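Local structure of HcgC (Methanococcus maripaludis S2, 5O4N) at residues Ala50-Ser55 with Ser175-Leu180; Val109-Gly114 with Leu131-Pro136. The protein probably transfers a methyl group from S-adenosylmethionine to a pyridinol precursor during biosynthesis of the FeGP cofactor. All coordinates share one frame; numbering follows the deposited sequence.

In the fold
From the N terminus, the chain runs through helix 18-37 and strand 42-48 to residues 50-55, which wait some 120 residues for their partner. Strands 65-72, 86-90 and 108-111 follow, and interaction 2 soon closes a short loop where, after helix 120-123, residues 131-136 come back beside 109-114, pairing neighbouring strands 108-111 and 130-134 of the sheet's parallel part. The chain adds strand 159-167 and reaches 175-180, closing interaction 1, whose wide loop encloses interaction 2 and which brings the loop after strand 42-48 to the start of helix 177-193. The two contacts, centres about 11 Å apart, both border SAH and 9KH, and Ser175 of interaction 1 hydrogen-bonds the carbonyls of Asp135 and Pro136.

Interaction 1. Residues Ala50-Ser55 with Ser175-Leu180. With SAH (S-adenosyl-L-homocysteine), chain E; 9KH (6-carboxy methyl-4-hydroxy-2-pyridinol), chain F.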
ATOM      1  N   ALA A  50      29.484  15.855  -7.652  1.00 35.78           N
ATOM      2  CA  ALA A  50      29.115  16.962  -6.776  1.00 35.93           C
ATOM      3  C   ALA A  50      27.653  16.903  -6.337  1.00 35.90           C
ATOM      4  O   ALA A  50      27.344  17.244  -5.197  1.00 32.27           O
ATOM      5  CB  ALA A  50      29.373  18.279  -7.487  1.00 37.33           C
ATOM      6  N   TYR A  51      26.762  16.497  -7.249  1.00 30.78           N
ATOM      7  CA  TYR A  51      25.339  16.406  -6.955  1.00 29.98           C
ATOM      8  C   TYR A  51      24.994  14.983  -6.469  1.00 33.05           C
ATOM      9  O   TYR A  51      25.475  14.038  -7.067  1.00 31.54           O
ATOM     10  CB  TYR A  51      24.516  16.791  -8.199  1.00 29.44           C
ATOM     11  CG  TYR A  51      23.049  16.463  -8.142  1.00 28.80           C
ATOM     12  CD1 TYR A  51      22.592  15.171  -8.402  1.00 29.31           C
ATOM     13  CD2 TYR A  51      22.103  17.450  -7.898  1.00 30.15           C
ATOM     14  CE1 TYR A  51      21.245  14.862  -8.378  1.00 26.27           C
ATOM     15  CE2 TYR A  51      20.738  17.148  -7.870  1.00 31.13           C
ATOM     16  CZ  TYR A  51      20.317  15.854  -8.135  1.00 31.67           C
ATOM     17  OH  TYR A  51      18.988  15.513  -8.124  1.00 33.83           O
ATOM     18  N   LEU A  52      24.162  14.803  -5.422  1.00 31.35           N
ATOM     19  CA  LEU A  52      23.521  15.821  -4.577  1.00 31.71           C
ATOM     20  C   LEU A  52      24.184  15.816  -3.182  1.00 37.53           C
ATOM     21  O   LEU A  52      24.246  16.855  -2.523  1.00 37.64           O
ATOM     22  CB  LEU A  52      22.011  15.594  -4.507  1.00 30.77           C
ATOM     23  CG  LEU A  52      21.165  16.588  -3.695  1.00 35.41           C
ATOM     24  CD1 LEU A  52      21.454  18.058  -4.054  1.00 35.26           C
ATOM     25  CD2 LEU A  52      19.658  16.267  -3.882  1.00 37.08           C
ATOM     26  N   SER A  53      24.704  14.662  -2.749  1.00 36.28           N
ATOM     27  CA  SER A  53      25.372  14.504  -1.453  1.00 36.83           C
ATOM     28  C   SER A  53      26.885  14.828  -1.516  1.00 37.98           C
ATOM     29  O   SER A  53      27.484  15.040  -0.474  1.00 34.55           O
ATOM     30  CB  SER A  53      25.173  13.071  -0.945  1.00 42.19           C
ATOM     31  OG  SER A  53      25.793  12.150  -1.833  1.00 59.73           O
ATOM     32  N   GLY A  54      27.480  14.829  -2.710  1.00 34.24           N
ATOM     33  CA  GLY A  54      28.900  15.109  -2.868  1.00 33.99           C
ATOM     34  C   GLY A  54      29.396  16.409  -2.279  1.00 38.70           C
ATOM     35  O   GLY A  54      30.491  16.448  -1.714  1.00 37.13           O
ATOM     36  N   SER A  55      28.595  17.474  -2.416  1.00 35.36           N
ATOM     37  CA  SER A  55      28.921  18.807  -1.898  1.00 35.69           C
ATOM     38  C   SER A  55      29.137  18.781  -0.381  1.00 37.27           C
ATOM     39  O   SER A  55      30.183  19.235   0.095  1.00 37.52           O
ATOM     40  CB  SER A  55      27.810  19.787  -2.254  1.00 39.17           C
ATOM     41  OG  SER A  55      28.102  21.081  -1.761  1.00 50.50           O
ATOM     42  N   SER A 175      19.617   4.276  -3.783  1.00 25.18           N
ATOM     43  CA  SER A 175      20.173   4.892  -2.592  1.00 22.70           C
ATOM     44  C   SER A 175      20.386   6.380  -2.849  1.00 29.66           C
ATOM     45  O   SER A 175      20.878   7.088  -1.968  1.00 29.92           O
ATOM     46  CB  SER A 175      21.511   4.255  -2.273  1.00 26.10           C
ATOM     47  OG  SER A 175      22.360   4.395  -3.407  1.00 28.80           O
ATOM     48  N   GLY A 176      20.048   6.855  -4.040  1.00 28.05           N
ATOM     49  CA  GLY A 176      20.205   8.249  -4.405  1.00 27.06           C
ATOM     50  C   GLY A 176      19.444   9.172  -3.476  1.00 29.49           C
ATOM     51  O   GLY A 176      18.321   8.869  -3.080  1.00 27.35           O
ATOM     52  N   THR A 177      20.063  10.282  -3.120  1.00 25.65           N
ATOM     53  CA  THR A 177      19.512  11.310  -2.248  1.00 26.04           C
ATOM     54  C   THR A 177      18.127  11.752  -2.759  1.00 30.77           C
ATOM     55  O   THR A 177      17.174  11.775  -1.987  1.00 27.48           O
ATOM     56  CB  THR A 177      20.446  12.507  -2.207  1.00 25.44           C
ATOM     57  OG1 THR A 177      21.716  12.055  -1.768  1.00 30.51           O
ATOM     58  CG2 THR A 177      19.976  13.593  -1.240  1.00 23.27           C
ATOM     59  N   MET A 178      18.033  12.078  -4.043  1.00 29.86           N
ATOM     60  CA  MET A 178      16.774  12.495  -4.660  1.00 29.81           C
ATOM     61  C   MET A 178      15.708  11.409  -4.551  1.00 30.33           C
ATOM     62  O   MET A 178      14.560  11.723  -4.200  1.00 27.85           O
ATOM     63  CB  MET A 178      17.008  12.871  -6.146  1.00 32.14           C
ATOM     64  CG  MET A 178      15.769  13.381  -6.890  1.00 34.89           C
ATOM     65  SD  MET A 178      14.949  14.806  -6.108  1.00 37.26           S
ATOM     66  CE  MET A 178      16.273  16.019  -6.112  1.00 35.25           C
ATOM     67  N   THR A 179      16.081  10.144  -4.832  1.00 27.58           N
ATOM     68  CA  THR A 179      15.148   8.995  -4.765  1.00 27.28           C
ATOM     69  C   THR A 179      14.603   8.857  -3.361  1.00 29.52           C
ATOM     70  O   THR A 179      13.394   8.745  -3.162  1.00 25.17           O
ATOM     71  CB  THR A 179      15.801   7.652  -5.181  1.00 28.37           C
ATOM     72  OG1 THR A 179      16.200   7.700  -6.539  1.00 32.10           O
ATOM     73  CG2 THR A 179      14.865   6.463  -5.016  1.00 31.68           C
ATOM     74  N   LEU A 180      15.496   8.863  -2.401  1.00 29.17           N
ATOM     75  CA  LEU A 180      15.104   8.738  -0.994  1.00 29.02           C
ATOM     76  C   LEU A 180      14.193   9.862  -0.515  1.00 29.48           C
ATOM     77  O   LEU A 180      13.231   9.577   0.179  1.00 26.68           O
ATOM     78  CB  LEU A 180      16.319   8.637  -0.131  1.00 28.79           C
ATOM     79  CG  LEU A 180      17.248   7.446  -0.392  1.00 30.57           C
ATOM     80  CD1 LEU A 180      18.576   7.670   0.278  1.00 29.47           C
ATOM     81  CD2 LEU A 180      16.671   6.169   0.076  1.00 31.16           C
TER
HETATM   82  N   SAH E 301      25.096   9.523  -5.550  1.00 44.50           N
HETATM   83  CA  SAH E 301      24.425  10.844  -5.759  1.00 44.02           C
HETATM   84  CB  SAH E 301      23.698  10.905  -7.107  1.00 43.84           C
HETATM   85  CG  SAH E 301      24.649  10.626  -8.265  1.00 46.59           C
HETATM   86  SD  SAH E 301      24.313  11.671  -9.643  1.00 41.93           S
HETATM   87  C   SAH E 301      23.426  11.115  -4.669  1.00 41.98           C
HETATM   88  O   SAH E 301      22.938  10.174  -4.020  1.00 38.66           O
HETATM   89  OXT SAH E 301      23.106  12.281  -4.435  1.00 42.13           O
HETATM   90  C5' SAH E 301      25.801  11.681 -10.589  1.00 37.90           C
HETATM   91  C4' SAH E 301      26.676  12.906 -10.257  1.00 36.18           C
HETATM   92  O4' SAH E 301      28.025  12.632 -10.715  1.00 33.59           O
HETATM   93  C3' SAH E 301      26.242  14.148 -11.049  1.00 32.29           C
HETATM   94  O3' SAH E 301      26.728  15.321 -10.364  1.00 31.79           O
HETATM   95  C2' SAH E 301      26.977  13.978 -12.383  1.00 30.17           C
HETATM   96  O2' SAH E 301      27.122  15.190 -13.129  1.00 29.17           O
HETATM   97  C1' SAH E 301      28.320  13.393 -11.904  1.00 32.93           C
HETATM   98  N9  SAH E 301      28.983  12.497 -12.872  1.00 36.13           N
HETATM   99  C8  SAH E 301      28.404  11.613 -13.726  1.00 36.35           C
HETATM  100  N7  SAH E 301      29.351  10.954 -14.435  1.00 37.03           N
HETATM  101  C5  SAH E 301      30.551  11.408 -14.028  1.00 38.00           C
HETATM  102  C6  SAH E 301      31.973  11.144 -14.351  1.00 39.58           C
HETATM  103  N6  SAH E 301      32.308  10.235 -15.297  1.00 40.29           N
HETATM  104  N1  SAH E 301      32.927  11.847 -13.678  1.00 39.64           N
HETATM  105  C2  SAH E 301      32.630  12.757 -12.729  1.00 38.91           C
HETATM  106  N3  SAH E 301      31.355  13.047 -12.392  1.00 36.47           N
HETATM  107  C4  SAH E 301      30.305  12.427 -12.993  1.00 36.67           C
HETATM  108  C2  9KH F 302      22.278   7.522  -9.812  1.00 38.31           C
HETATM  109  C3  9KH F 302      21.148   7.628  -8.991  1.00 37.81           C
HETATM  110  C4  9KH F 302      20.052   8.340  -9.495  1.00 35.32           C
HETATM  111  C6  9KH F 302      21.190   8.792 -11.516  1.00 34.56           C
HETATM  112  O1  9KH F 302      23.382   6.847  -9.395  1.00 43.26           O
HETATM  113  N5  9KH F 302      20.103   8.907 -10.723  1.00 35.29           N
HETATM  114  C7  9KH F 302      22.307   8.107 -11.073  1.00 36.51           C
HETATM  115  O8  9KH F 302      21.190   9.379 -12.741  1.00 35.10           O
HETATM  116  C9  9KH F 302      21.143   6.984  -7.610  1.00 35.71           C
HETATM  117  C10 9KH F 302      18.786   8.548  -8.723  1.00 33.32           C
HETATM  118  C12 9KH F 302      18.977   9.771  -7.832  1.00 33.95           C
HETATM  119  O13 9KH F 302      19.784  10.699  -8.150  1.00 36.19           O
HETATM  120  O14 9KH F 302      18.288   9.769  -6.799  1.00 29.90           O
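Leu52 and Thr177 meet through their methyls, Leu52 CD2 lying 3.8 Å from Thr177 CG2 with the two side chains crossing at about a right angle. Met178 makes the other close contacts. Its chain bends at both chi2 (56°) and chi3 (60°), and with this bend CE packs on Leu52 CD2 and lies 3.4 Å from the hydroxyl oxygen Tyr51 OH. Leu52 CB also sits over the centre of the Tyr51 ring, while SAH SD and 9KH O13 lie at that ring's edge, near its plane. Phe213 packs on the same ring edge-to-face, and Ile5 of the second subunit adds further packing.

No hydrogen bond runs directly between 50-55 and 175-180; the SAH carboxylate bridges them. Its OXT takes Leu52 N at 2.9 Å, with a weak bond from Ser53 N, and Thr177 OG1 at 3.0 Å from the other segment. Its other oxygen, O, receives Thr177 N in a fairly straight bond (163°). Residues 50-55 form the loop after the first parallel strand of a Rossmann-like sheet, the usual place for binding the nucleotide or SAM in such folds; here a cis peptide precedes Leu52, and Tyr51 N reaches ribose O3' weakly. Facing it, the N-terminus of helix 177-193, with Gly176 at the N-cap, turns its first amides to both ligands, and its dipole probably favours their carboxylates. 9KH O14 is gripped twice by Thr179, through N and through OG1, each at 3.0 Å.

Lys29 NZ also hydrogen-bonds Thr177 OG1, so this one hydroxyl stands between the ligand carboxylate and a lysine. A valine in place of Thr177 would probably leave OXT short of one donor and Lys29 NZ without its hydroxyl partner.

Interaction 2. Residues Val109-Gly114 with Leu131-Pro136; sequences VIDLTG and LIVEDP. With SAH (S-adenosyl-L-homocysteine), chain E; 9KH (6-carboxy methyl-4-hydroxy-2-pyridinol), chain F.
With chi1 at -179° Glu134 swings CG opposite its own amide nitrogen, and the chain stays extended beyond it, which brings OE1 against Leu112 CD2, 3.5 Å away, and on to the SAH amino nitrogen. A chi1 of 170° puts the Asp111 carboxylate on the Val133 side, where OD2 lies 3.6 Å from Val133 CG1. The two strands run parallel, 7° apart, laced by Ile132 N to Val109 O, Asp111 N to Ile132 O and Glu134 N to Asp111 O. Ile110 and Ile132 lie side by side on one face of the sheet, while Val109 CG1 packs against Leu131 CD1 on the other.

At the end of strand 109-111, Thr113 N meets Asp111 OD1 from above the carboxylate plane, which makes an Asx turn, and Thr113 OG1 adds a second bond (2.7 Å) on the syn lone pair. One water joins Asp111 OD2, Gly114 N and Glu134 O. In this beta-alpha-beta unit of the Rossmann-like sheet, the turn probably helps to hold Leu112 O near Glu134 OE1. Both accept from SAH N, each at 2.8 Å, which is consistent with an ammonium there, while Lys29 pairs with OE2.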
ATOM      1  N   VAL A 109      39.964   8.260  -2.219  1.00 37.05           N
ATOM      2  CA  VAL A 109      39.146   8.420  -3.411  1.00 36.40           C
ATOM      3  C   VAL A 109      37.721   8.010  -3.029  1.00 38.61           C
ATOM      4  O   VAL A 109      37.511   6.937  -2.459  1.00 36.75           O
ATOM      5  CB  VAL A 109      39.677   7.625  -4.635  1.00 40.13           C
ATOM      6  CG1 VAL A 109      38.729   7.745  -5.828  1.00 38.93           C
ATOM      7  CG2 VAL A 109      41.072   8.101  -5.033  1.00 41.09           C
ATOM      8  N   ILE A 110      36.753   8.862  -3.346  1.00 35.03           N
ATOM      9  CA  ILE A 110      35.345   8.602  -3.060  1.00 34.65           C
ATOM     10  C   ILE A 110      34.565   8.763  -4.361  1.00 37.42           C
ATOM     11  O   ILE A 110      34.552   9.864  -4.912  1.00 36.14           O
ATOM     12  CB  ILE A 110      34.786   9.519  -1.955  1.00 36.59           C
ATOM     13  CG1 ILE A 110      35.593   9.324  -0.669  1.00 37.34           C
ATOM     14  CG2 ILE A 110      33.270   9.215  -1.721  1.00 36.64           C
ATOM     15  CD1 ILE A 110      35.112  10.039   0.519  1.00 42.08           C
ATOM     16  N   ASP A 111      33.927   7.694  -4.837  1.00 34.59           N
ATOM     17  CA  ASP A 111      33.126   7.735  -6.070  1.00 34.65           C
ATOM     18  C   ASP A 111      31.632   7.770  -5.729  1.00 36.24           C
ATOM     19  O   ASP A 111      31.101   6.772  -5.262  1.00 35.88           O
ATOM     20  CB  ASP A 111      33.407   6.533  -6.985  1.00 36.37           C
ATOM     21  CG  ASP A 111      32.416   6.446  -8.146  1.00 46.03           C
ATOM     22  OD1 ASP A 111      32.087   7.506  -8.722  1.00 46.25           O
ATOM     23  OD2 ASP A 111      31.923   5.321  -8.436  1.00 47.80           O
ATOM     24  N   LEU A 112      30.958   8.894  -5.975  1.00 33.54           N
ATOM     25  CA  LEU A 112      29.523   9.038  -5.699  1.00 32.61           C
ATOM     26  C   LEU A 112      28.700   9.192  -6.982  1.00 38.23           C
ATOM     27  O   LEU A 112      27.532   9.593  -6.903  1.00 39.87           O
ATOM     28  CB  LEU A 112      29.304  10.298  -4.843  1.00 32.35           C
ATOM     29  CG  LEU A 112      30.165  10.441  -3.611  1.00 35.43           C
ATOM     30  CD1 LEU A 112      30.009  11.811  -3.020  1.00 34.22           C
ATOM     31  CD2 LEU A 112      29.834   9.366  -2.595  1.00 38.75           C
ATOM     32  N   THR A 113      29.270   8.889  -8.146  1.00 34.33           N
ATOM     33  CA  THR A 113      28.567   9.066  -9.413  1.00 35.06           C
ATOM     34  C   THR A 113      27.436   8.066  -9.688  1.00 36.62           C
ATOM     35  O   THR A 113      26.475   8.425 -10.372  1.00 36.47           O
ATOM     36  CB  THR A 113      29.550   9.112 -10.569  1.00 41.72           C
ATOM     37  OG1 THR A 113      30.203   7.854 -10.672  1.00 35.15           O
ATOM     38  CG2 THR A 113      30.557  10.251 -10.407  1.00 40.79           C
ATOM     39  N   GLY A 114      27.553   6.846  -9.178  1.00 32.69           N
ATOM     40  CA  GLY A 114      26.534   5.831  -9.379  1.00 32.83           C
ATOM     41  C   GLY A 114      26.272   5.427 -10.824  1.00 37.83           C
ATOM     42  O   GLY A 114      27.211   5.269 -11.608  1.00 34.93           O
ATOM     43  N   LEU A 131      39.470   3.647  -0.615  1.00 38.31           N
ATOM     44  CA  LEU A 131      38.589   3.829  -1.761  1.00 36.20           C
ATOM     45  C   LEU A 131      37.173   3.570  -1.277  1.00 37.83           C
ATOM     46  O   LEU A 131      36.918   2.531  -0.686  1.00 34.93           O
ATOM     47  CB  LEU A 131      38.911   2.873  -2.921  1.00 36.32           C
ATOM     48  CG  LEU A 131      37.872   2.863  -4.074  1.00 39.80           C
ATOM     49  CD1 LEU A 131      37.793   4.218  -4.781  1.00 39.68           C
ATOM     50  CD2 LEU A 131      38.189   1.788  -5.081  1.00 44.55           C
ATOM     51  N   ILE A 132      36.255   4.503  -1.535  1.00 35.86           N
ATOM     52  CA  ILE A 132      34.854   4.373  -1.160  1.00 34.30           C
ATOM     53  C   ILE A 132      34.062   4.562  -2.439  1.00 36.39           C
ATOM     54  O   ILE A 132      34.233   5.559  -3.128  1.00 35.26           O
ATOM     55  CB  ILE A 132      34.359   5.346  -0.054  1.00 35.80           C
ATOM     56  CG1 ILE A 132      35.152   5.159   1.231  1.00 35.85           C
ATOM     57  CG2 ILE A 132      32.840   5.122   0.228  1.00 37.00           C
ATOM     58  CD1 ILE A 132      34.969   6.272   2.236  1.00 37.00           C
ATOM     59  N   VAL A 133      33.201   3.620  -2.750  1.00 32.55           N
ATOM     60  CA  VAL A 133      32.356   3.677  -3.936  1.00 32.83           C
ATOM     61  C   VAL A 133      30.925   3.633  -3.439  1.00 33.55           C
ATOM     62  O   VAL A 133      30.592   2.777  -2.638  1.00 31.75           O
ATOM     63  CB  VAL A 133      32.648   2.520  -4.930  1.00 35.25           C
ATOM     64  CG1 VAL A 133      31.693   2.570  -6.129  1.00 35.41           C
ATOM     65  CG2 VAL A 133      34.091   2.587  -5.412  1.00 35.32           C
ATOM     66  N   GLU A 134      30.086   4.542  -3.902  1.00 32.28           N
ATOM     67  CA  GLU A 134      28.684   4.555  -3.491  1.00 31.18           C
ATOM     68  C   GLU A 134      27.919   3.579  -4.364  1.00 33.10           C
ATOM     69  O   GLU A 134      28.004   3.641  -5.585  1.00 34.35           O
ATOM     70  CB  GLU A 134      28.072   5.949  -3.584  1.00 32.89           C
ATOM     71  CG  GLU A 134      26.613   5.987  -3.131  1.00 43.89           C
ATOM     72  CD  GLU A 134      26.017   7.357  -2.881  1.00 59.12           C
ATOM     73  OE1 GLU A 134      26.541   8.353  -3.435  1.00 57.06           O
ATOM     74  OE2 GLU A 134      24.981   7.422  -2.177  1.00 43.74           O
ATOM     75  N   ASP A 135      27.174   2.671  -3.744  1.00 28.55           N
ATOM     76  CA  ASP A 135      26.376   1.675  -4.457  1.00 27.85           C
ATOM     77  C   ASP A 135      25.059   2.386  -4.745  1.00 30.98           C
ATOM     78  O   ASP A 135      24.384   2.740  -3.799  1.00 29.98           O
ATOM     79  CB  ASP A 135      26.158   0.464  -3.560  1.00 29.35           C
ATOM     80  CG  ASP A 135      25.342  -0.680  -4.121  1.00 36.06           C
ATOM     81  OD1 ASP A 135      24.990  -0.632  -5.318  1.00 36.65           O
ATOM     82  OD2 ASP A 135      25.074  -1.633  -3.364  1.00 43.36           O
ATOM     83  N   PRO A 136      24.683   2.628  -6.019  1.00 28.63           N
ATOM     84  CA  PRO A 136      23.414   3.315  -6.299  1.00 28.68           C
ATOM     85  C   PRO A 136      22.188   2.417  -6.105  1.00 32.71           C
ATOM     86  O   PRO A 136      21.070   2.916  -6.052  1.00 31.69           O
ATOM     87  CB  PRO A 136      23.571   3.717  -7.770  1.00 30.80           C
ATOM     88  CG  PRO A 136      24.403   2.624  -8.352  1.00 34.96           C
ATOM     89  CD  PRO A 136      25.380   2.258  -7.274  1.00 30.00           C
TER
HETATM   90  N   SAH E 301      25.096   9.523  -5.550  1.00 44.50           N
HETATM   91  CA  SAH E 301      24.425  10.844  -5.759  1.00 44.02           C
HETATM   92  CB  SAH E 301      23.698  10.905  -7.107  1.00 43.84           C
HETATM   93  CG  SAH E 301      24.649  10.626  -8.265  1.00 46.59           C
HETATM   94  SD  SAH E 301      24.313  11.671  -9.643  1.00 41.93           S
HETATM   95  C   SAH E 301      23.426  11.115  -4.669  1.00 41.98           C
HETATM   96  O   SAH E 301      22.938  10.174  -4.020  1.00 38.66           O
HETATM   97  OXT SAH E 301      23.106  12.281  -4.435  1.00 42.13           O
HETATM   98  C5' SAH E 301      25.801  11.681 -10.589  1.00 37.90           C
HETATM   99  C4' SAH E 301      26.676  12.906 -10.257  1.00 36.18           C
HETATM  100  O4' SAH E 301      28.025  12.632 -10.715  1.00 33.59           O
HETATM  101  C3' SAH E 301      26.242  14.148 -11.049  1.00 32.29           C
HETATM  102  O3' SAH E 301      26.728  15.321 -10.364  1.00 31.79           O
HETATM  103  C2' SAH E 301      26.977  13.978 -12.383  1.00 30.17           C
HETATM  104  O2' SAH E 301      27.122  15.190 -13.129  1.00 29.17           O
HETATM  105  C1' SAH E 301      28.320  13.393 -11.904  1.00 32.93           C
HETATM  106  N9  SAH E 301      28.983  12.497 -12.872  1.00 36.13           N
HETATM  107  C8  SAH E 301      28.404  11.613 -13.726  1.00 36.35           C
HETATM  108  N7  SAH E 301      29.351  10.954 -14.435  1.00 37.03           N
HETATM  109  C5  SAH E 301      30.551  11.408 -14.028  1.00 38.00           C
HETATM  110  C6  SAH E 301      31.973  11.144 -14.351  1.00 39.58           C
HETATM  111  N6  SAH E 301      32.308  10.235 -15.297  1.00 40.29           N
HETATM  112  N1  SAH E 301      32.927  11.847 -13.678  1.00 39.64           N
HETATM  113  C2  SAH E 301      32.630  12.757 -12.729  1.00 38.91           C
HETATM  114  N3  SAH E 301      31.355  13.047 -12.392  1.00 36.47           N
HETATM  115  C4  SAH E 301      30.305  12.427 -12.993  1.00 36.67           C
HETATM  116  C2  9KH F 302      22.278   7.522  -9.812  1.00 38.31           C
HETATM  117  C3  9KH F 302      21.148   7.628  -8.991  1.00 37.81           C
HETATM  118  C4  9KH F 302      20.052   8.340  -9.495  1.00 35.32           C
HETATM  119  C6  9KH F 302      21.190   8.792 -11.516  1.00 34.56           C
HETATM  120  O1  9KH F 302      23.382   6.847  -9.395  1.00 43.26           O
HETATM  121  N5  9KH F 302      20.103   8.907 -10.723  1.00 35.29           N
HETATM  122  C7  9KH F 302      22.307   8.107 -11.073  1.00 36.51           C
HETATM  123  O8  9KH F 302      21.190   9.379 -12.741  1.00 35.10           O
HETATM  124  C9  9KH F 302      21.143   6.984  -7.610  1.00 35.71           C
HETATM  125  C10 9KH F 302      18.786   8.548  -8.723  1.00 33.32           C
HETATM  126  C12 9KH F 302      18.977   9.771  -7.832  1.00 33.95           C
HETATM  127  O13 9KH F 302      19.784  10.699  -8.150  1.00 36.19           O
HETATM  128  O14 9KH F 302      18.288   9.769  -6.799  1.00 29.90           O
HETATM  129  O   HOH W   1      29.260   5.098  -7.579  1.00 36.18           O